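Local coordinates for protein glutathione synthetase-like effector 30 (Gpa-GSS30-apo) (Globodera pallida, PDB 5OET) that probably acts as a glutathione synthetase-like effector of a plant-parasitic nematode, from a family that joins glycine to gamma-glutamylcysteine using ATP, at residues L63-D68 with M82-L87; A190-T196 with L258-Q264. Residue numbers count along the deposited sequence, not the author numbering.

Contact 1: L63-D68 with M82-L87; sequences LVKFVD and MMTQFL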
loop_
_atom_site.group_PDB
_atom_site.type_symbol
_atom_site.label_atom_id
_atom_site.label_comp_id
_atom_site.label_asym_id
_atom_site.label_seq_id
_atom_site.Cartn_x
_atom_site.Cartn_y
_atom_site.Cartn_z
ATOM N N LEU A 63 2.855 -2.434 -3.445
ATOM C CA LEU A 63 3.741 -3.247 -4.282
ATOM C C LEU A 63 2.986 -4.497 -4.669
ATOM O O LEU A 63 3.311 -5.600 -4.246
ATOM C CB LEU A 63 5.045 -3.561 -3.557
ATOM C CG LEU A 63 5.945 -2.330 -3.370
ATOM C CD1 LEU A 63 7.161 -2.726 -2.539
ATOM C CD2 LEU A 63 6.337 -1.711 -4.706
ATOM N N VAL A 64 1.971 -4.283 -5.496
ATOM C CA VAL A 64 0.979 -5.287 -5.807
ATOM C C VAL A 64 0.554 -5.151 -7.262
ATOM O O VAL A 64 0.809 -4.108 -7.894
ATOM C CB VAL A 64 -0.263 -5.204 -4.847
ATOM C CG1 VAL A 64 0.086 -5.726 -3.455
ATOM C CG2 VAL A 64 -0.829 -3.786 -4.732
ATOM N N LYS A 65 -0.062 -6.205 -7.786
ATOM C CA LYS A 65 -0.729 -6.167 -9.090
ATOM C C LYS A 65 -2.054 -6.929 -9.026
ATOM O O LYS A 65 -2.239 -7.799 -8.170
ATOM C CB LYS A 65 0.169 -6.807 -10.165
ATOM C CG LYS A 65 0.248 -8.331 -10.062
ATOM C CD LYS A 65 1.422 -9.008 -10.748
ATOM C CE LYS A 65 1.514 -8.704 -12.229
ATOM N NZ LYS A 65 2.218 -9.819 -12.933
ATOM N N PHE A 66 -2.948 -6.658 -9.971
ATOM C CA PHE A 66 -4.168 -7.461 -10.108
ATOM C C PHE A 66 -3.866 -8.844 -10.719
ATOM O O PHE A 66 -3.029 -8.960 -11.607
ATOM C CB PHE A 66 -5.207 -6.720 -10.936
ATOM C CG PHE A 66 -5.750 -5.477 -10.284
ATOM C CD1 PHE A 66 -6.636 -5.576 -9.196
ATOM C CD2 PHE A 66 -5.421 -4.208 -10.766
ATOM C CE1 PHE A 66 -7.157 -4.435 -8.584
ATOM C CE2 PHE A 66 -5.945 -3.063 -10.157
ATOM C CZ PHE A 66 -6.812 -3.177 -9.067
ATOM N N VAL A 67 -4.524 -9.885 -10.213
ATOM C CA VAL A 67 -4.399 -11.263 -10.749
ATOM C C VAL A 67 -5.783 -11.933 -10.841
ATOM O O VAL A 67 -6.702 -11.439 -10.217
ATOM C CB VAL A 67 -3.459 -12.117 -9.847
ATOM C CG1 VAL A 67 -3.303 -13.542 -10.390
ATOM C CG2 VAL A 67 -2.092 -11.460 -9.691
ATOM N N ASP A 68 -5.933 -13.035 -11.604
ATOM C CA ASP A 68 -7.102 -13.999 -11.534
ATOM C C ASP A 68 -8.214 -13.585 -12.517
ATOM O O ASP A 68 -7.958 -12.905 -13.515
ATOM C CB ASP A 68 -7.674 -14.158 -10.090
ATOM C CG ASP A 68 -8.392 -15.499 -9.825
ATOM O OD1 ASP A 68 -8.836 -16.221 -10.752
ATOM O OD2 ASP A 68 -8.546 -15.811 -8.630
ATOM N N MET A 82 -11.117 -11.240 -9.523
ATOM C CA MET A 82 -9.868 -10.468 -9.576
ATOM C C MET A 82 -9.361 -9.914 -8.208
ATOM O O MET A 82 -10.012 -9.086 -7.582
ATOM C CB MET A 82 -10.025 -9.304 -10.556
ATOM C CG MET A 82 -8.713 -8.818 -11.173
ATOM S SD MET A 82 -8.176 -9.700 -12.669
ATOM C CE MET A 82 -9.438 -9.325 -13.894
ATOM N N MET A 83 -8.178 -10.349 -7.775
ATOM C CA MET A 83 -7.616 -9.959 -6.470
ATOM C C MET A 83 -6.263 -9.299 -6.649
ATOM O O MET A 83 -5.873 -8.979 -7.757
ATOM C CB MET A 83 -7.495 -11.191 -5.564
ATOM C CG MET A 83 -8.772 -12.015 -5.514
ATOM S SD MET A 83 -8.973 -12.891 -3.954
ATOM C CE MET A 83 -10.261 -14.060 -4.385
ATOM N N THR A 84 -5.555 -9.064 -5.554
ATOM C CA THR A 84 -4.204 -8.561 -5.647
ATOM C C THR A 84 -3.189 -9.495 -4.999
ATOM O O THR A 84 -3.501 -10.237 -4.065
ATOM C CB THR A 84 -4.060 -7.158 -5.042
ATOM O OG1 THR A 84 -4.570 -7.152 -3.712
ATOM C CG2 THR A 84 -4.796 -6.140 -5.875
ATOM N N GLN A 85 -1.969 -9.411 -5.537
ATOM C CA GLN A 85 -0.823 -10.213 -5.129
ATOM C C GLN A 85 0.407 -9.324 -5.114
ATOM O O GLN A 85 0.481 -8.407 -5.919
ATOM C CB GLN A 85 -0.607 -11.386 -6.097
ATOM C CG GLN A 85 0.344 -12.449 -5.586
ATOM C CD GLN A 85 -0.068 -12.987 -4.224
ATOM O OE1 GLN A 85 0.285 -12.414 -3.171
ATOM N NE2 GLN A 85 -0.818 -14.096 -4.229
ATOM N N PHE A 86 1.357 -9.593 -4.213
ATOM C CA PHE A 86 2.568 -8.765 -4.124
ATOM C C PHE A 86 3.508 -9.111 -5.265
ATOM O O PHE A 86 3.419 -10.199 -5.842
ATOM C CB PHE A 86 3.282 -8.822 -2.749
ATOM C CG PHE A 86 3.998 -10.124 -2.464
ATOM C CD1 PHE A 86 3.313 -11.209 -1.889
ATOM C CD2 PHE A 86 5.347 -10.266 -2.744
ATOM C CE1 PHE A 86 3.964 -12.403 -1.639
ATOM C CE2 PHE A 86 5.992 -11.450 -2.491
ATOM C CZ PHE A 86 5.308 -12.522 -1.943
ATOM N N LEU A 87 4.380 -8.163 -5.592
ATOM C CA LEU A 87 5.306 -8.308 -6.704
ATOM C C LEU A 87 6.569 -9.010 -6.224
ATOM O O LEU A 87 7.115 -8.642 -5.191
ATOM C CB LEU A 87 5.663 -6.933 -7.253
ATOM C CG LEU A 87 4.518 -6.122 -7.883
ATOM C CD1 LEU A 87 4.977 -4.706 -8.218
ATOM C CD2 LEU A 87 3.955 -6.798 -9.117
#

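Contact 2: A190-T196 with L258-Q264; sequences AIGSFGT and LMLESRQ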
loop_
_atom_site.group_PDB
_atom_site.type_symbol
_atom_site.label_atom_id
_atom_site.label_comp_id
_atom_site.label_asym_id
_atom_site.label_seq_id
_atom_site.Cartn_x
_atom_site.Cartn_y
_atom_site.Cartn_z
ATOM N N ALA A 190 4.408 2.878 -22.894
ATOM C CA ALA A 190 3.713 2.258 -21.761
ATOM C C ALA A 190 4.739 1.641 -20.833
ATOM O O ALA A 190 4.927 0.429 -20.790
ATOM C CB ALA A 190 2.697 1.224 -22.231
ATOM N N ILE A 191 5.379 2.513 -20.073
ATOM C CA ILE A 191 6.533 2.161 -19.281
ATOM C C ILE A 191 6.103 1.567 -17.953
ATOM O O ILE A 191 5.287 2.155 -17.244
ATOM C CB ILE A 191 7.420 3.410 -19.040
ATOM C CG1 ILE A 191 8.147 3.782 -20.333
ATOM C CG2 ILE A 191 8.469 3.161 -17.960
ATOM C CD1 ILE A 191 8.635 5.222 -20.347
ATOM N N GLY A 192 6.701 0.429 -17.600
ATOM C CA GLY A 192 6.535 -0.153 -16.275
ATOM C C GLY A 192 7.340 0.537 -15.187
ATOM O O GLY A 192 8.356 1.168 -15.448
ATOM N N SER A 193 6.852 0.398 -13.959
ATOM C CA SER A 193 7.553 0.725 -12.707
ATOM C C SER A 193 7.718 2.201 -12.321
ATOM O O SER A 193 8.591 2.528 -11.525
ATOM C CB SER A 193 8.898 0.014 -12.657
ATOM O OG SER A 193 8.727 -1.346 -13.014
ATOM N N PHE A 194 6.863 3.088 -12.819
ATOM C CA PHE A 194 6.803 4.439 -12.250
ATOM C C PHE A 194 6.421 4.458 -10.744
ATOM O O PHE A 194 7.059 5.158 -9.926
ATOM C CB PHE A 194 5.797 5.303 -13.004
ATOM C CG PHE A 194 6.261 5.761 -14.348
ATOM C CD1 PHE A 194 7.436 6.479 -14.490
ATOM C CD2 PHE A 194 5.489 5.543 -15.463
ATOM C CE1 PHE A 194 7.854 6.927 -15.728
ATOM C CE2 PHE A 194 5.902 5.994 -16.704
ATOM C CZ PHE A 194 7.090 6.682 -16.836
ATOM N N GLY A 195 5.371 3.706 -10.403
ATOM C CA GLY A 195 4.821 3.673 -9.047
ATOM C C GLY A 195 5.523 2.674 -8.141
ATOM O O GLY A 195 5.712 2.943 -6.947
ATOM N N THR A 196 5.936 1.538 -8.706
ATOM C CA THR A 196 6.613 0.496 -7.925
ATOM C C THR A 196 8.017 0.898 -7.437
ATOM O O THR A 196 8.467 0.426 -6.379
ATOM C CB THR A 196 6.745 -0.857 -8.675
ATOM O OG1 THR A 196 7.668 -0.738 -9.761
ATOM C CG2 THR A 196 5.390 -1.348 -9.193
ATOM N N LEU A 258 -0.811 -1.981 -15.533
ATOM C CA LEU A 258 -0.319 -0.636 -15.280
ATOM C C LEU A 258 -1.221 0.173 -14.375
ATOM O O LEU A 258 -0.803 1.222 -13.922
ATOM C CB LEU A 258 -0.088 0.098 -16.603
ATOM C CG LEU A 258 1.025 -0.512 -17.450
ATOM C CD1 LEU A 258 1.154 0.213 -18.779
ATOM C CD2 LEU A 258 2.341 -0.459 -16.709
ATOM N N MET A 259 -2.403 -0.344 -14.066
ATOM C CA MET A 259 -3.467 0.435 -13.449
ATOM C C MET A 259 -3.081 1.081 -12.128
ATOM O O MET A 259 -3.290 2.280 -11.951
ATOM C CB MET A 259 -4.701 -0.438 -13.231
ATOM C CG MET A 259 -5.879 0.291 -12.585
ATOM S SD MET A 259 -6.422 1.787 -13.456
ATOM C CE MET A 259 -6.956 1.040 -15.003
ATOM N N LEU A 260 -2.551 0.280 -11.207
ATOM C CA LEU A 260 -2.135 0.784 -9.894
ATOM C C LEU A 260 -0.913 1.668 -9.922
ATOM O O LEU A 260 -0.785 2.514 -9.069
ATOM C CB LEU A 260 -1.903 -0.347 -8.879
ATOM C CG LEU A 260 -3.168 -1.111 -8.552
ATOM C CD1 LEU A 260 -2.859 -2.225 -7.578
ATOM C CD2 LEU A 260 -4.252 -0.193 -7.991
ATOM N N GLU A 261 -0.014 1.466 -10.868
ATOM C CA GLU A 261 1.093 2.390 -11.031
ATOM C C GLU A 261 0.522 3.718 -11.509
ATOM O O GLU A 261 0.938 4.769 -11.045
ATOM C CB GLU A 261 2.133 1.856 -12.028
ATOM C CG GLU A 261 2.844 0.566 -11.595
ATOM C CD GLU A 261 3.580 -0.117 -12.749
ATOM O OE1 GLU A 261 4.594 0.450 -13.182
ATOM O OE2 GLU A 261 3.175 -1.206 -13.248
ATOM N N SER A 262 -0.428 3.664 -12.435
ATOM C CA SER A 262 -1.134 4.869 -12.938
ATOM C C SER A 262 -1.838 5.645 -11.816
ATOM O O SER A 262 -1.748 6.869 -11.763
ATOM C CB SER A 262 -2.153 4.518 -14.041
ATOM O OG SER A 262 -1.530 4.282 -15.300
ATOM N N ARG A 263 -2.506 4.928 -10.920
ATOM C CA ARG A 263 -3.223 5.543 -9.819
ATOM C C ARG A 263 -2.288 6.174 -8.837
ATOM O O ARG A 263 -2.600 7.205 -8.249
ATOM C CB ARG A 263 -4.066 4.510 -9.097
ATOM C CG ARG A 263 -5.215 3.972 -9.936
ATOM C CD ARG A 263 -6.357 4.934 -9.936
ATOM N NE ARG A 263 -7.545 4.347 -10.529
ATOM C CZ ARG A 263 -8.624 5.033 -10.900
ATOM N NH1 ARG A 263 -8.677 6.356 -10.760
ATOM N NH2 ARG A 263 -9.662 4.383 -11.425
ATOM N N GLN A 264 -1.145 5.544 -8.650
ATOM C CA GLN A 264 -0.112 6.043 -7.736
ATOM C C GLN A 264 0.551 7.289 -8.248
ATOM O O GLN A 264 1.008 8.099 -7.448
ATOM C CB GLN A 264 0.944 4.956 -7.442
ATOM C CG GLN A 264 0.437 3.895 -6.478
ATOM C CD GLN A 264 1.177 2.585 -6.541
ATOM O OE1 GLN A 264 0.719 1.593 -5.982
ATOM N NE2 GLN A 264 2.331 2.562 -7.200
#

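Contact 1: L63-D68 with M82-L87
Met82 leads into the second strand, its SD 3.3 Å from Val67 O and its CG 4.1 Å from Phe66 CB. Met83 N then donates to Val67 O (3.1 Å) and Met83 O accepts from Val67 N (2.9 Å). Thr84 faces Phe66 in a non-hydrogen-bonded pair, with both side chains on the same face and Thr84 CG2 3.8 Å from Phe66 CD1. At Gln85 the reciprocal bonds recur, Lys65 N to Gln85 O at 2.9 Å and Gln85 N to Lys65 O at 3.1 Å; on this other face Gln85 CB packs on Val67 CG2 at 3.9 Å. Phe86 lies opposite Val64, but their side chains diverge. Leu87 N closes the ladder on Leu63 O at 3.1 Å. The two consecutive strands pair antiparallel; within this chain strand 64-67 edges the mixed sheet, and strand 83-90 carries it on to strand 454-459. Leu260 of helix 259-270 packs on Val64 and Phe66, helix 44-59 touches Phe86, and Thr84 OG1 hydrogen-bonds its counterpart in the second subunit.

Contact 2: A190-T196 with L258-Q264
A buried loop-to-helix contact joins the loop between strand 179-188 and helix 196-210 to the first turns of helix 259-270. Its polar centre is Glu261, whose OE1 accepts a very short hydrogen bond of 2.4 Å from Ser193 N, so that a carboxylate within the fold is met by a backbone amide of the loop. Ser193 has a positive phi of 75°, and the chain turns here to bring Gly195 against the helix. Gly195 CA comes within 4.4 Å of Glu261 CA; a side chain at this position would run into Gln264. Ala190 CB makes an apolar contact with Leu258 CD1 at 3.9 Å, and Thr196 CG2 lies against the aliphatic part of Glu261, 4.0 Å from its CG. Around it, Arg314 of strand 306-314 hydrogen-bonds Ile191 O and Ser262 OG and packs on Glu261, Phe194 reaches helix 225-240, and Tyr519 of strand 517-524 touches Ser193 and Thr196. Leu260 turns to strand 64-67, and Arg263 forms a salt bridge with Asp56 of the second subunit.

Contacts 1 and 2 follow one another along the chain, yet their centres lie only about 13 Å apart and they touch directly. The helix of 258-264 bridges them: while Glu261 serves contact 2, Leu260 CG packs 3.8 Å from Phe66 CE2 and Leu260 CD1 3.8 Å from Val64 CG2 of contact 1. Segment 190-196 adds a second junction through Thr196, whose CG2 lies 3.5 Å from Leu87 CD1 and whose O lies 3.5 Å from Leu63 CD2. Contact 1 is more peripheral: its centre lies about 21 Å from the centre of the chain, against about 11 Å for the centre of contact 2. Both reach the second subunit, and neither includes the magnesium-site residues His406 and Glu426.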